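Local atomic coordinates of nicotinate-nucleotide pyrophosphorylase (PDB entry 3L0G), a protein that probably catalyses the conversion of quinolinate to nicotinate D-ribonucleotide, a step of NAD(+) biosynthesis, as a decarboxylating phosphoribosyltransferase. Residues N60-L65 with N287-L292; L65-I70 with D94-N99. One frame throughout, in Å; residues are numbered along the deposited sequence.

Contact 1: residues N60-L65 with N287-L292; sequences NTRENL and NKDIGL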
# COMPACT_ATOMS: atom_id res chain seq x y z
N ASN C 60 13.51 -25.52 -2.84
CA ASN C 60 13.95 -26.62 -2.01
C ASN C 60 14.58 -26.10 -0.74
O ASN C 60 15.39 -25.17 -0.78
CB ASN C 60 14.98 -27.49 -2.78
CG ASN C 60 14.35 -28.31 -3.89
OD1 ASN C 60 13.21 -28.79 -3.74
ND2 ASN C 60 15.08 -28.51 -4.99
N THR C 61 14.18 -26.66 0.39
CA THR C 61 14.87 -26.42 1.66
C THR C 61 16.28 -27.02 1.65
O THR C 61 16.53 -28.04 0.98
CB THR C 61 14.17 -27.07 2.82
OG1 THR C 61 14.38 -28.50 2.79
CG2 THR C 61 12.67 -26.74 2.82
N ARG C 62 17.19 -26.39 2.39
CA ARG C 62 18.52 -26.91 2.59
C ARG C 62 18.73 -27.37 4.03
O ARG C 62 19.86 -27.66 4.41
CB ARG C 62 19.59 -25.86 2.26
CG ARG C 62 19.38 -25.01 1.02
CD ARG C 62 19.29 -25.83 -0.24
NE ARG C 62 19.43 -24.97 -1.42
CZ ARG C 62 19.13 -25.33 -2.68
NH1 ARG C 62 18.65 -26.55 -2.95
NH2 ARG C 62 19.32 -24.45 -3.66
N GLU C 63 17.65 -27.43 4.83
CA GLU C 63 17.70 -27.91 6.22
C GLU C 63 16.29 -28.05 6.74
O GLU C 63 15.35 -27.64 6.08
CB GLU C 63 18.43 -26.92 7.12
CG GLU C 63 17.93 -25.48 6.88
CD GLU C 63 18.52 -24.44 7.81
OE1 GLU C 63 18.75 -24.72 9.00
OE2 GLU C 63 18.71 -23.30 7.33
N ASN C 64 16.15 -28.61 7.95
CA ASN C 64 14.88 -28.71 8.66
C ASN C 64 14.28 -27.31 8.89
O ASN C 64 15.01 -26.37 9.19
CB ASN C 64 15.08 -29.36 10.05
CG ASN C 64 15.38 -30.88 10.00
OD1 ASN C 64 15.44 -31.48 8.94
ND2 ASN C 64 15.53 -31.49 11.17
N LEU C 65 12.96 -27.19 8.79
CA LEU C 65 12.29 -25.93 9.06
C LEU C 65 10.78 -26.09 9.17
O LEU C 65 10.21 -27.14 8.77
CB LEU C 65 12.65 -24.87 8.01
CG LEU C 65 12.57 -25.26 6.53
CD1 LEU C 65 11.11 -25.29 6.11
CD2 LEU C 65 13.32 -24.25 5.67
N ASN C 287 17.48 -16.66 9.49
CA ASN C 287 16.73 -17.04 8.30
C ASN C 287 17.04 -18.51 8.00
O ASN C 287 18.16 -18.97 8.26
CB ASN C 287 17.13 -16.21 7.07
CG ASN C 287 16.40 -14.88 6.98
OD1 ASN C 287 16.34 -14.24 5.89
ND2 ASN C 287 15.84 -14.45 8.09
N LYS C 288 16.07 -19.24 7.45
CA LYS C 288 16.30 -20.59 6.96
C LYS C 288 16.82 -20.54 5.53
O LYS C 288 16.55 -19.61 4.76
CB LYS C 288 15.03 -21.42 7.04
CG LYS C 288 14.57 -21.69 8.47
CD LYS C 288 15.66 -22.44 9.23
CE LYS C 288 15.13 -23.10 10.46
NZ LYS C 288 16.23 -23.77 11.20
N ASP C 289 17.57 -21.57 5.18
CA ASP C 289 18.19 -21.67 3.90
C ASP C 289 17.27 -22.48 3.00
O ASP C 289 16.97 -23.67 3.26
CB ASP C 289 19.59 -22.33 4.05
CG ASP C 289 20.40 -22.26 2.79
OD1 ASP C 289 19.88 -21.72 1.79
OD2 ASP C 289 21.55 -22.80 2.77
N ILE C 290 16.82 -21.80 1.95
CA ILE C 290 15.86 -22.31 0.95
C ILE C 290 16.30 -21.73 -0.39
O ILE C 290 16.65 -20.56 -0.45
CB ILE C 290 14.43 -21.82 1.25
CG1 ILE C 290 14.00 -22.27 2.66
CG2 ILE C 290 13.42 -22.31 0.19
CD1 ILE C 290 12.70 -21.61 3.19
N GLY C 291 16.33 -22.54 -1.45
CA GLY C 291 16.84 -22.08 -2.75
C GLY C 291 15.93 -22.38 -3.90
O GLY C 291 14.98 -23.10 -3.74
N LEU C 292 16.25 -21.82 -5.07
CA LEU C 292 15.52 -22.07 -6.30
C LEU C 292 16.42 -22.87 -7.23
O LEU C 292 17.45 -22.38 -7.68
CB LEU C 292 15.12 -20.75 -6.97
CG LEU C 292 14.35 -20.87 -8.30
CD1 LEU C 292 13.09 -21.69 -8.13
CD2 LEU C 292 14.00 -19.49 -8.85
O HOH W 1 19.91 -22.20 -1.25
O HOH W 2 17.34 -26.20 10.35
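The carbonyl oxygen Asn60 O is met twice from the opposing strand: Gly291 N donates a nearly straight hydrogen bond of 2.9 Å, and Ile290 CA adds a C-H...O contact at 3.4 Å. Asn60 N answers with a bond to Gly291 O, completing the hydrogen-bonded antiparallel pair, while Thr61 and Ile290 form the adjoining non-hydrogen-bonded pair. Arg62 N continues the pairing beyond the regular strand by binding Asp289 O.

The Arg62 side chain folds back along the partner strand. Arg62 CG lies 3.4 Å from Asp289 OD1, and the guanidinium passes over the backbone of Gly291, with Gly291 N over one face and Arg62 NH2 3.5 Å from Gly291 CA. The guanidinium and the Asp289 carboxylate stand almost perpendicular, their planes 88° apart, and make no direct salt bridge; a water at the guanidinium edge accepts from Arg62 NE (2.8 Å) and donates to Asp289 OD1. The charge of Arg62 is instead met by a salt bridge from NH1 to Asp293.

Glu63 reaches across with CG between its backbone N and carbonyl carbon (chi1 47°) and the chain extended beyond. This brings Glu63 OE2 to Asp289 N, which approaches from the anti side at 3.0 Å, 19° out of the carboxylate plane. The other oxygen, Glu63 OE1, forms a long, weak salt bridge of 3.5 Å with Lys288 NZ. The aliphatic part of Lys288 runs alongside Leu65 in the reverse direction, and Leu65 CD2 rests on Lys288 CB (3.6 Å) and on Ile290. Ile290 in turn faces helix 116-139. The chain's last strand, outermost in this sheet within the chain, thus pairs antiparallel with strand 54-61 in the N-terminal domain sheet of the quinolinate phosphoribosyltransferase fold.

Contact 2: residues L65-I70 with D94-N99; sequences LVVCGI and DITGKN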
# COMPACT_ATOMS: atom_id res chain seq x y z
N LEU C 65 12.96 -27.19 8.79
CA LEU C 65 12.29 -25.93 9.06
C LEU C 65 10.78 -26.09 9.17
O LEU C 65 10.21 -27.14 8.77
CB LEU C 65 12.65 -24.87 8.01
CG LEU C 65 12.57 -25.26 6.53
CD1 LEU C 65 11.11 -25.29 6.11
CD2 LEU C 65 13.32 -24.25 5.67
N VAL C 66 10.18 -25.10 9.81
CA VAL C 66 8.73 -24.95 9.82
C VAL C 66 8.41 -24.07 8.63
O VAL C 66 8.93 -22.94 8.54
CB VAL C 66 8.21 -24.34 11.12
CG1 VAL C 66 6.74 -24.11 11.00
CG2 VAL C 66 8.51 -25.28 12.38
N VAL C 67 7.60 -24.57 7.71
CA VAL C 67 7.30 -23.83 6.47
C VAL C 67 6.47 -22.61 6.81
O VAL C 67 5.48 -22.71 7.55
CB VAL C 67 6.53 -24.72 5.45
CG1 VAL C 67 6.09 -23.91 4.24
CG2 VAL C 67 7.40 -25.89 4.97
N CYS C 68 6.88 -21.45 6.29
CA CYS C 68 6.07 -20.22 6.45
C CYS C 68 6.31 -19.26 5.28
O CYS C 68 7.44 -19.12 4.82
CB CYS C 68 6.39 -19.55 7.77
SG CYS C 68 5.09 -18.34 8.32
N GLY C 69 5.25 -18.63 4.80
CA GLY C 69 5.35 -17.66 3.70
C GLY C 69 4.87 -18.19 2.37
O GLY C 69 5.01 -17.50 1.36
N ILE C 70 4.33 -19.41 2.35
CA ILE C 70 3.82 -19.98 1.09
C ILE C 70 2.74 -19.12 0.41
O ILE C 70 2.74 -19.00 -0.83
CB ILE C 70 3.33 -21.43 1.24
CG1 ILE C 70 4.48 -22.36 1.59
CG2 ILE C 70 2.71 -21.94 -0.08
CD1 ILE C 70 5.44 -22.58 0.41
N ASP C 94 3.51 -26.72 8.11
CA ASP C 94 4.16 -28.03 7.91
C ASP C 94 5.60 -28.00 8.42
O ASP C 94 6.34 -27.01 8.23
CB ASP C 94 4.17 -28.44 6.46
CG ASP C 94 2.79 -28.80 5.92
OD1 ASP C 94 1.86 -29.08 6.70
OD2 ASP C 94 2.64 -28.80 4.68
N ILE C 95 5.97 -29.08 9.10
CA ILE C 95 7.32 -29.27 9.56
C ILE C 95 7.97 -30.25 8.58
O ILE C 95 7.43 -31.34 8.32
CB ILE C 95 7.35 -29.77 11.05
CG1 ILE C 95 6.73 -28.69 11.95
CG2 ILE C 95 8.80 -30.12 11.48
CD1 ILE C 95 6.69 -28.97 13.49
N THR C 96 9.08 -29.83 7.99
CA THR C 96 9.72 -30.63 6.94
C THR C 96 11.26 -30.71 7.10
O THR C 96 11.87 -29.96 7.88
CB THR C 96 9.33 -30.07 5.57
OG1 THR C 96 9.42 -31.12 4.58
CG2 THR C 96 10.18 -28.88 5.22
N GLY C 97 11.86 -31.65 6.38
CA GLY C 97 13.28 -31.93 6.50
C GLY C 97 14.14 -31.23 5.47
O GLY C 97 13.65 -30.52 4.63
N LYS C 98 15.45 -31.44 5.59
CA LYS C 98 16.44 -31.06 4.60
C LYS C 98 16.10 -31.63 3.19
O LYS C 98 15.63 -32.77 3.05
CB LYS C 98 17.81 -31.60 5.08
CG LYS C 98 18.97 -31.28 4.16
CD LYS C 98 20.30 -31.64 4.74
CE LYS C 98 21.40 -31.49 3.65
NZ LYS C 98 22.75 -31.65 4.27
N ASN C 99 16.35 -30.83 2.16
CA ASN C 99 16.12 -31.24 0.76
C ASN C 99 14.66 -31.63 0.50
O ASN C 99 14.35 -32.62 -0.16
CB ASN C 99 17.08 -32.37 0.34
CG ASN C 99 18.53 -31.95 0.43
OD1 ASN C 99 18.85 -30.76 0.27
ND2 ASN C 99 19.41 -32.90 0.71
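Leu65 and Thr96 lie side by side and point the same way, with Leu65 CD1 3.8 Å from Thr96 CG2. Thr96 places that methyl between its backbone N and carbonyl carbon, which leaves OG1 anti to the N (chi1 -154°) and bonded to Ser100. Val67 CG2 also approaches Thr96 CG2, at 4.1 Å. Two backbone bonds, Thr96 N to Leu65 O (3.0 Å) and Leu65 N to Thr96 O, close the Leu65-Thr96 pair. Farther along, Asp94 O accepts from Val67 N at 2.8 Å and is also approached by Val66 CA, 3.5 Å away.

Strands 65-66 and 95-96 thus make a two-stranded antiparallel sheet, small and separate from the main sheet of the N-terminal domain. Just beyond it Gly69 is the N-cap of helix 70-79, where the Asp92 carboxylate accepts bonds from Gly69 N and Ile70 N.

The face that carries Val66 and Ile95 has fewer side-chain contacts and is open to solvent at Ile95. These two form the non-hydrogen-bonded pair, and their side chains touch only through Val66 CG2 and Ile95 CG1, 3.9 Å apart. Val66 is covered by Ala130 and Arg134 of helix 116-139.

In the fold
Contacts 1 and 2 have centres about 8 Å apart and share Leu65, where the chain leaves the turn after strand 54-61 and enters strand 65-66. Contact 2 is nested along the chain inside the long loop that contact 1 closes: 94-99 follows 65-70 after 23 residues, whereas 287-292 arrives only after the six-stranded parallel sheet of the C-terminal domain has been built. Thr61 OG1 joins them, 2.8 Å from Gly97 O in a probable hydrogen bond. Both contacts pack on helix 116-139, which touches Leu65, Val66, Lys288 and Ile290. Contact 1 joins the chain's last strand to the N-terminal domain, and contact 2 pairs neighbouring residues of that domain into a small two-stranded sheet.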